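Local coordinates for ciona betagamma-crystallin (Ciona intestinalis, PDB 2BV2), which binds two calcium ions as a single-domain betagamma-crystallin and probably serves as a structural component of the neuroectodermal visual system, at residues Y57-G62 / G68-N73. Residues are numbered along the deposited sequence; the frame is centred on the assembly and turned at random.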
loop_
_atom_site.group_PDB
_atom_site.type_symbol
_atom_site.label_atom_id
_atom_site.label_comp_id
_atom_site.label_asym_id
_atom_site.label_seq_id
_atom_site.Cartn_x
_atom_site.Cartn_y
_atom_site.Cartn_z
ATOM N N TYR A 57 -6.990 -2.074 -5.472
ATOM C CA TYR A 57 -7.723 -1.223 -4.538
ATOM C C TYR A 57 -7.335 0.225 -4.781
ATOM O O TYR A 57 -6.139 0.549 -4.825
ATOM C CB TYR A 57 -7.433 -1.600 -3.088
ATOM C CG TYR A 57 -7.539 -3.079 -2.820
ATOM C CD1 TYR A 57 -8.758 -3.676 -2.596
ATOM C CD2 TYR A 57 -6.405 -3.874 -2.767
ATOM C CE1 TYR A 57 -8.850 -5.023 -2.353
ATOM C CE2 TYR A 57 -6.493 -5.211 -2.510
ATOM C CZ TYR A 57 -7.714 -5.777 -2.312
ATOM O OH TYR A 57 -7.828 -7.112 -2.066
ATOM N N LYS A 58 -8.344 1.087 -4.935
ATOM C CA LYS A 58 -8.136 2.507 -5.169
ATOM C C LYS A 58 -8.162 3.290 -3.865
ATOM O O LYS A 58 -9.069 3.137 -3.039
ATOM C CB LYS A 58 -9.231 3.040 -6.086
ATOM C CG LYS A 58 -8.947 4.409 -6.673
ATOM C CD LYS A 58 -10.146 4.853 -7.501
ATOM C CE LYS A 58 -9.957 6.228 -8.054
ATOM N NZ LYS A 58 -11.229 6.716 -8.636
ATOM N N LEU A 59 -7.170 4.157 -3.710
ATOM C CA LEU A 59 -6.943 4.883 -2.469
ATOM C C LEU A 59 -6.732 6.314 -2.840
ATOM O O LEU A 59 -5.936 6.599 -3.741
ATOM C CB LEU A 59 -5.661 4.396 -1.795
ATOM C CG LEU A 59 -5.692 3.213 -0.845
ATOM C CD1 LEU A 59 -6.553 2.100 -1.332
ATOM C CD2 LEU A 59 -4.250 2.775 -0.625
ATOM N N THR A 60 -7.473 7.201 -2.184
ATOM C CA THR A 60 -7.309 8.646 -2.338
ATOM C C THR A 60 -6.773 9.188 -1.021
ATOM O O THR A 60 -6.736 8.452 -0.018
ATOM C CB THR A 60 -8.649 9.305 -2.702
ATOM O OG1 THR A 60 -9.617 9.022 -1.686
ATOM C CG2 THR A 60 -9.151 8.756 -4.021
ATOM N N PRO A 61 -6.327 10.456 -1.013
ATOM C CA PRO A 61 -5.739 11.041 0.186
ATOM C C PRO A 61 -6.543 10.816 1.468
ATOM O O PRO A 61 -7.749 11.020 1.495
ATOM C CB PRO A 61 -5.646 12.531 -0.172
ATOM C CG PRO A 61 -5.417 12.521 -1.644
ATOM C CD PRO A 61 -6.330 11.417 -2.129
ATOM N N GLY A 62 -5.848 10.401 2.523
ATOM C CA GLY A 62 -6.488 10.031 3.773
ATOM C C GLY A 62 -5.774 8.873 4.440
ATOM O O GLY A 62 -4.786 8.353 3.923
ATOM N N GLY A 68 -9.243 -3.702 5.908
ATOM C CA GLY A 68 -10.683 -3.543 5.676
ATOM C C GLY A 68 -11.059 -2.152 5.214
ATOM O O GLY A 68 -12.007 -1.998 4.442
ATOM N N SER A 69 -10.299 -1.138 5.645
ATOM C CA SER A 69 -10.589 0.224 5.276
ATOM C C SER A 69 -10.341 0.489 3.794
ATOM O O SER A 69 -10.908 1.425 3.249
ATOM C CB SER A 69 -9.802 1.200 6.142
ATOM O OG SER A 69 -8.477 1.251 5.717
ATOM N N TRP A 70 -9.516 -0.321 3.134
ATOM C CA TRP A 70 -9.439 -0.267 1.650
ATOM C C TRP A 70 -10.116 -1.438 0.920
ATOM O O TRP A 70 -10.076 -1.517 -0.306
ATOM C CB TRP A 70 -8.005 -0.066 1.154
ATOM C CG TRP A 70 -7.032 -1.204 1.371
ATOM C CD1 TRP A 70 -6.882 -2.327 0.594
ATOM C CD2 TRP A 70 -6.035 -1.290 2.394
ATOM N NE1 TRP A 70 -5.860 -3.110 1.092
ATOM C CE2 TRP A 70 -5.318 -2.491 2.186
ATOM C CE3 TRP A 70 -5.668 -0.459 3.463
ATOM C CZ2 TRP A 70 -4.275 -2.900 3.031
ATOM C CZ3 TRP A 70 -4.639 -0.862 4.297
ATOM C CH2 TRP A 70 -3.949 -2.070 4.077
ATOM N N GLY A 71 -10.788 -2.297 1.679
ATOM C CA GLY A 71 -11.518 -3.455 1.150
ATOM C C GLY A 71 -10.621 -4.649 0.864
ATOM O O GLY A 71 -11.007 -5.557 0.122
ATOM N N GLY A 72 -9.429 -4.657 1.458
ATOM C CA GLY A 72 -8.416 -5.655 1.138
ATOM C C GLY A 72 -8.115 -6.621 2.261
ATOM O O GLY A 72 -8.838 -6.679 3.252
ATOM N N ASN A 73 -7.029 -7.369 2.066
ATOM C CA ASN A 73 -6.572 -8.434 2.943
ATOM C C ASN A 73 -5.264 -8.026 3.621
ATOM O O ASN A 73 -4.457 -7.296 3.045
ATOM C CB ASN A 73 -6.305 -9.710 2.119
ATOM C CG ASN A 73 -7.577 -10.347 1.558
ATOM O OD1 ASN A 73 -8.595 -10.422 2.233
ATOM N ND2 ASN A 73 -7.501 -10.842 0.316
HETATM O O HOH W 1 -10.252 1.348 -1.347
#
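Y57 lays its ring over the indole edge of W70 within the second Greek key motif of this betagamma-crystallin domain, where edge strand 56-59 meets the loop that leads from strand 62-64 to strand 79-82. Its CB lies 3.8 Å from both CD1 and the carbonyl O of W70. The torsion that sets CG anti to the carbonyl carbon (chi1 -48°) carries the ring out along the loop. CG then sits 3.6 Å from W70 CD1, which lies beneath one face of the phenol, offset toward the rim; with the planes at 64°, the pair is an edge-to-face stack. On one flank, Y57 CD1 approaches W70 O; on the other, CD2 rests near W70 CD1 and NE1. Farther out, CE1 comes within 3.3 Å of G71 O and CZ within 3.5 Å of G72 CA. The hydroxyl passes the glycine CA and hydrogen-bonds OD2 of D48, a ligand of one calcium ion. Replacing the tyrosine by an alanine would probably uncover the W70 edge on this side and leave D48 without its phenol partner. L59 CD1 packs on the CB methylene of the buried W70, 3.6 Å away. No direct hydrogen bond joins the segments; instead one water donates to K58 O (2.7 Å) and to W70 O (3.1 Å).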